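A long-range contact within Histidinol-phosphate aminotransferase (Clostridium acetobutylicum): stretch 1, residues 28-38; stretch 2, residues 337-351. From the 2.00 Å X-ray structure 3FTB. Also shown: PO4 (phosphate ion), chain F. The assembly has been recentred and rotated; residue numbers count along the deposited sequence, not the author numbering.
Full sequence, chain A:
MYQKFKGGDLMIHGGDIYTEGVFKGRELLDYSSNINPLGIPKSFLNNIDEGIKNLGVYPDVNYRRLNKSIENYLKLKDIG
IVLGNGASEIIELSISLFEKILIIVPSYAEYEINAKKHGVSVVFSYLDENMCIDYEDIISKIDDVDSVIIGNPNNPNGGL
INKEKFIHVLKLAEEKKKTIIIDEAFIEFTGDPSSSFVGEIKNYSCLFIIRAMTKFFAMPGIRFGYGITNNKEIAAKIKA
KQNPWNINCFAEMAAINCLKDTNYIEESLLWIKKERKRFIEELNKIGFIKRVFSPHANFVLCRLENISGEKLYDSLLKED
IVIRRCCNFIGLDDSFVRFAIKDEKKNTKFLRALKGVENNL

Stretch 1, residues 28-38: LLDYSSNINPL
Stretch 2 337-351: VRFAIKDEKKNTKFL

The touching residues of the two stretches lie at least 304 positions apart in sequence, and the contact buries 786 Å², both sides summed. Stretch 1 includes strand residues Leu29 and Asp30 and is loop or turn from Ser32 on; stretch 2 runs from a strand (337-340) through Ile341 to Asp343, the N-cap residue, into a helix from Glu344. CA-CA distances set the register: Leu29 to Lys346 7.5 Å, Tyr31 to Ala340 4.6 Å and Pro37 to Lys342 5.6 Å.

Leu28 is out of reach. Leu29 (phi/psi -85/115, chi1 -95°, chi2 p) points toward the helix, its CD2 3.6 Å from Lys346 O and 3.8 Å from Lys349 CD, so an aliphatic side chain packs on backbone and on the methylene part of a lysine. Asp30 (-95/102, chi1 t) points away. Its OD2 accepts from Ser32 OG (2.5 Å) and Ser32 N (2.9 Å), bracing the turn, while Asp30 O receives a weak hydrogen bond from Lys342 NZ (3.1 Å).

Tyr31 (-92/5, chi1 m, chi2 -101°) is the centre of the contact, with 176 Å² covered. Its backbone O accepts from Ala340 N (2.9 Å, 130°), tying stretch 1 to Ala340 at the end of the strand of stretch 2. The ring lies between two side chains. On one face it stacks on Phe350 (chi1 t, chi2 74°), centroids 4.0 Å apart and planes at 16°. Over the opposite face runs Lys342, chi1 to chi4 m, t, t, m: CE sits 3.8 Å from the Tyr31 ring centroid, 14° off the normal, a CH-pi contact, whereas NZ, at 5.2 Å from that centroid, can add at most a weak cation-pi attraction. The flat ring suits this slot, and its hydroxyl reaches the first turn of the helix: Tyr31 OH is 2.7 Å from Lys346 O and 3.0 Å from Asn347 OD1, two acceptors for one proton. Asn347 OD1 also accepts from Lys342 N (3.2 Å, 156°), fastening the loop before the helix.

Ser32 (-91/-9, chi1 p) points away, yet its O accepts a weak bond from Arg338 NH2 (2.9 Å, 125°). Arg338 (t, t, p, chi4 -154°) also donates from NH2 to phosphate O4 (2.9 Å, 161°) and weakly from NH1 to phosphate O3 (2.8 Å). Ser33 (-98/128, chi1 t) brings its O to 3.1 Å from Ala340 CB; the small methyl fits closely here.

Asn34 (-112/53, chi1 m, chi2 139°) turns its amide inward, ND2 3.2 Å from Ala340 CB. Water 1 accepts from Asn34 ND2 (2.8 Å) and Arg338 NE (2.7 Å) and donates to Tyr31 O (2.7 Å), bridging the stretches. Ile35 (-96/148) points away, but water 2 joins its O (3.0 Å) to Ile341 O (2.7 Å).

Asn36 (-57/128, chi1 t) accepts through OD1 from Leu38 N (2.8 Å), shaping the turn around Pro37. Pro37 (-79/-23, C-gamma endo) points toward stretch 2, its CB 4.3 Å from Lys342 CB and 3.6 Å from Asp343 OD2. That carboxylate (chi1 p) forms a salt bridge with Lys346 NZ (OD2 to NZ 3.1 Å).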

# COMPACT_ATOMS: atom_id res chain seq x y z
N LEU A 28 -10.19 -27.71 5.69
CA LEU A 28 -10.67 -26.90 4.58
C LEU A 28 -9.63 -26.74 3.46
O LEU A 28 -8.72 -25.93 3.56
CB LEU A 28 -11.13 -25.53 5.07
CG LEU A 28 -11.79 -24.61 4.04
CD1 LEU A 28 -12.66 -25.38 3.06
CD2 LEU A 28 -12.60 -23.52 4.73
N LEU A 29 -9.78 -27.52 2.39
CA LEU A 29 -8.99 -27.35 1.18
C LEU A 29 -9.62 -26.30 0.26
O LEU A 29 -10.74 -26.52 -0.24
CB LEU A 29 -8.90 -28.68 0.41
CG LEU A 29 -7.68 -29.56 0.66
CD1 LEU A 29 -7.32 -29.59 2.12
CD2 LEU A 29 -7.95 -30.97 0.13
N ASP A 30 -8.93 -25.18 0.04
CA ASP A 30 -9.43 -24.16 -0.88
C ASP A 30 -8.85 -24.31 -2.29
O ASP A 30 -7.71 -23.93 -2.55
CB ASP A 30 -9.19 -22.74 -0.34
CG ASP A 30 -10.09 -21.68 -1.00
OD1 ASP A 30 -10.24 -20.58 -0.43
OD2 ASP A 30 -10.66 -21.95 -2.09
N TYR A 31 -9.66 -24.88 -3.18
CA TYR A 31 -9.29 -25.09 -4.58
C TYR A 31 -9.72 -23.91 -5.46
O TYR A 31 -9.56 -23.94 -6.68
CB TYR A 31 -9.82 -26.44 -5.08
CG TYR A 31 -8.86 -27.54 -4.73
CD1 TYR A 31 -7.98 -28.06 -5.68
CD2 TYR A 31 -8.77 -28.01 -3.43
CE1 TYR A 31 -7.07 -29.05 -5.34
CE2 TYR A 31 -7.86 -29.00 -3.08
CZ TYR A 31 -7.01 -29.51 -4.04
OH TYR A 31 -6.11 -30.49 -3.69
N SER A 32 -10.27 -22.88 -4.82
CA SER A 32 -10.43 -21.60 -5.48
C SER A 32 -9.20 -20.68 -5.25
O SER A 32 -9.05 -19.63 -5.89
CB SER A 32 -11.76 -20.93 -5.07
OG SER A 32 -11.69 -20.38 -3.77
N SER A 33 -8.31 -21.11 -4.35
CA SER A 33 -7.06 -20.39 -4.11
C SER A 33 -5.86 -20.98 -4.86
O SER A 33 -5.57 -22.17 -4.77
CB SER A 33 -6.77 -20.36 -2.61
OG SER A 33 -5.39 -20.17 -2.38
N ASN A 34 -5.15 -20.12 -5.59
CA ASN A 34 -4.00 -20.56 -6.37
C ASN A 34 -2.67 -20.02 -5.84
O ASN A 34 -1.89 -19.42 -6.57
CB ASN A 34 -4.16 -20.17 -7.84
CG ASN A 34 -5.54 -20.48 -8.39
OD1 ASN A 34 -6.10 -19.68 -9.13
ND2 ASN A 34 -6.09 -21.63 -8.04
N ILE A 35 -2.43 -20.22 -4.55
CA ILE A 35 -1.14 -19.85 -3.97
C ILE A 35 -0.28 -21.10 -3.95
O ILE A 35 -0.80 -22.21 -3.81
CB ILE A 35 -1.29 -19.29 -2.54
CG1 ILE A 35 -2.29 -18.13 -2.51
CG2 ILE A 35 0.09 -18.87 -1.96
CD1 ILE A 35 -1.94 -16.95 -3.45
N ASN A 36 1.03 -20.91 -4.10
CA ASN A 36 2.01 -21.99 -4.09
C ASN A 36 1.94 -22.78 -2.79
O ASN A 36 1.99 -22.21 -1.71
CB ASN A 36 3.41 -21.39 -4.29
CG ASN A 36 4.48 -22.43 -4.58
OD1 ASN A 36 4.56 -23.46 -3.92
ND2 ASN A 36 5.32 -22.14 -5.57
N PRO A 37 1.83 -24.11 -2.90
CA PRO A 37 1.66 -25.02 -1.77
C PRO A 37 2.99 -25.29 -1.05
O PRO A 37 2.99 -25.67 0.13
CB PRO A 37 1.20 -26.30 -2.47
CG PRO A 37 2.06 -26.31 -3.66
CD PRO A 37 1.94 -24.87 -4.15
N LEU A 38 4.10 -25.09 -1.75
CA LEU A 38 5.42 -25.34 -1.19
C LEU A 38 5.84 -24.27 -0.18
O LEU A 38 7.01 -24.20 0.21
CB LEU A 38 6.44 -25.47 -2.31
CG LEU A 38 6.21 -26.79 -3.05
CD1 LEU A 38 6.53 -26.68 -4.54
CD2 LEU A 38 7.01 -27.90 -2.39
N VAL A 337 -15.85 -24.82 -14.26
CA VAL A 337 -15.41 -24.66 -12.89
C VAL A 337 -13.88 -24.63 -12.94
O VAL A 337 -13.28 -25.18 -13.86
CB VAL A 337 -15.82 -25.85 -12.03
CG1 VAL A 337 -17.32 -25.86 -11.77
CG2 VAL A 337 -15.39 -27.15 -12.70
N ARG A 338 -13.26 -23.98 -11.95
CA ARG A 338 -11.79 -23.86 -11.92
C ARG A 338 -11.24 -24.53 -10.66
O ARG A 338 -11.75 -24.32 -9.56
CB ARG A 338 -11.35 -22.39 -11.97
CG ARG A 338 -9.83 -22.19 -12.14
CD ARG A 338 -9.44 -20.73 -11.87
NE ARG A 338 -9.48 -20.42 -10.44
CZ ARG A 338 -9.67 -19.20 -9.94
NH1 ARG A 338 -9.85 -18.16 -10.75
NH2 ARG A 338 -9.67 -19.01 -8.62
N PHE A 339 -10.22 -25.35 -10.83
CA PHE A 339 -9.59 -26.02 -9.69
C PHE A 339 -8.14 -25.58 -9.56
O PHE A 339 -7.43 -25.43 -10.55
CB PHE A 339 -9.63 -27.55 -9.85
CG PHE A 339 -11.01 -28.13 -10.07
CD1 PHE A 339 -12.16 -27.44 -9.68
CD2 PHE A 339 -11.15 -29.40 -10.64
CE1 PHE A 339 -13.43 -27.99 -9.88
CE2 PHE A 339 -12.42 -29.95 -10.84
CZ PHE A 339 -13.56 -29.24 -10.45
N ALA A 340 -7.69 -25.40 -8.33
CA ALA A 340 -6.28 -25.13 -8.10
C ALA A 340 -5.50 -26.43 -8.25
O ALA A 340 -6.06 -27.52 -8.16
CB ALA A 340 -6.05 -24.53 -6.72
N ILE A 341 -4.20 -26.31 -8.49
CA ILE A 341 -3.32 -27.47 -8.52
C ILE A 341 -2.32 -27.28 -7.40
O ILE A 341 -1.51 -26.36 -7.44
CB ILE A 341 -2.61 -27.62 -9.90
CG1 ILE A 341 -3.65 -27.80 -11.01
CG2 ILE A 341 -1.64 -28.81 -9.89
CD1 ILE A 341 -3.06 -28.06 -12.37
N LYS A 342 -2.41 -28.14 -6.38
CA LYS A 342 -1.55 -28.06 -5.21
C LYS A 342 -0.57 -29.22 -5.23
O LYS A 342 -0.22 -29.74 -6.29
CB LYS A 342 -2.39 -28.12 -3.94
CG LYS A 342 -3.52 -27.12 -3.94
CD LYS A 342 -4.43 -27.28 -2.74
CE LYS A 342 -5.44 -26.15 -2.69
NZ LYS A 342 -4.80 -24.86 -2.31
N ASP A 343 -0.14 -29.63 -4.03
CA ASP A 343 0.72 -30.79 -3.87
C ASP A 343 -0.08 -32.11 -4.00
O ASP A 343 -1.29 -32.14 -3.77
CB ASP A 343 1.41 -30.73 -2.52
CG ASP A 343 0.44 -30.53 -1.37
OD1 ASP A 343 0.22 -31.49 -0.60
OD2 ASP A 343 -0.12 -29.42 -1.23
N GLU A 344 0.62 -33.18 -4.37
CA GLU A 344 0.01 -34.48 -4.61
C GLU A 344 -0.95 -34.96 -3.51
O GLU A 344 -2.02 -35.51 -3.79
CB GLU A 344 1.12 -35.52 -4.86
CG GLU A 344 0.63 -36.90 -5.32
CD GLU A 344 1.60 -37.58 -6.30
OE1 GLU A 344 2.56 -36.91 -6.75
OE2 GLU A 344 1.40 -38.76 -6.63
N LYS A 345 -0.58 -34.74 -2.25
CA LYS A 345 -1.39 -35.22 -1.13
C LYS A 345 -2.77 -34.56 -1.06
O LYS A 345 -3.79 -35.24 -0.96
CB LYS A 345 -0.65 -35.00 0.19
CG LYS A 345 -1.15 -35.89 1.32
CD LYS A 345 -0.53 -35.47 2.65
CE LYS A 345 -0.46 -36.63 3.64
NZ LYS A 345 0.64 -37.58 3.29
N LYS A 346 -2.80 -33.23 -1.09
CA LYS A 346 -4.07 -32.50 -1.13
C LYS A 346 -4.88 -32.81 -2.39
O LYS A 346 -6.11 -32.89 -2.36
CB LYS A 346 -3.83 -30.98 -1.01
CG LYS A 346 -3.28 -30.54 0.34
CD LYS A 346 -3.49 -29.05 0.57
CE LYS A 346 -2.73 -28.55 1.78
NZ LYS A 346 -1.26 -28.74 1.58
N ASN A 347 -4.16 -32.97 -3.51
CA ASN A 347 -4.76 -33.25 -4.80
C ASN A 347 -5.45 -34.62 -4.87
O ASN A 347 -6.54 -34.76 -5.43
CB ASN A 347 -3.69 -33.15 -5.90
CG ASN A 347 -3.45 -31.71 -6.35
OD1 ASN A 347 -4.08 -30.77 -5.85
ND2 ASN A 347 -2.55 -31.54 -7.30
N THR A 348 -4.80 -35.63 -4.31
CA THR A 348 -5.39 -36.96 -4.29
C THR A 348 -6.63 -36.95 -3.41
O THR A 348 -7.64 -37.58 -3.72
CB THR A 348 -4.38 -38.01 -3.80
OG1 THR A 348 -3.28 -38.09 -4.71
CG2 THR A 348 -5.05 -39.38 -3.68
N LYS A 349 -6.56 -36.21 -2.31
CA LYS A 349 -7.72 -36.06 -1.43
C LYS A 349 -8.85 -35.39 -2.21
O LYS A 349 -9.98 -35.88 -2.22
CB LYS A 349 -7.34 -35.21 -0.22
CG LYS A 349 -8.26 -35.41 0.97
CD LYS A 349 -8.14 -34.28 1.97
CE LYS A 349 -8.85 -34.62 3.27
NZ LYS A 349 -8.37 -35.90 3.88
N PHE A 350 -8.53 -34.27 -2.84
CA PHE A 350 -9.47 -33.55 -3.71
C PHE A 350 -10.20 -34.46 -4.71
O PHE A 350 -11.44 -34.45 -4.79
CB PHE A 350 -8.72 -32.45 -4.46
CG PHE A 350 -9.56 -31.72 -5.45
CD1 PHE A 350 -10.51 -30.79 -5.02
CD2 PHE A 350 -9.41 -31.95 -6.81
CE1 PHE A 350 -11.30 -30.11 -5.93
CE2 PHE A 350 -10.20 -31.27 -7.74
CZ PHE A 350 -11.15 -30.35 -7.29
N LEU A 351 -9.43 -35.24 -5.47
CA LEU A 351 -9.94 -36.12 -6.51
C LEU A 351 -10.82 -37.21 -5.92
O LEU A 351 -11.84 -37.59 -6.52
CB LEU A 351 -8.78 -36.76 -7.29
CG LEU A 351 -7.98 -35.92 -8.29
CD1 LEU A 351 -6.56 -36.46 -8.43
CD2 LEU A 351 -8.68 -35.87 -9.65
P PO4 F . -9.67 -15.26 -8.95
O1 PO4 F . -9.09 -14.16 -8.09
O2 PO4 F . -10.64 -14.68 -9.95
O3 PO4 F . -8.54 -15.95 -9.69
O4 PO4 F . -10.37 -16.27 -8.07
O HOH W 1 -8.78 -22.09 -8.41
O HOH W 2 -1.17 -23.95 -6.27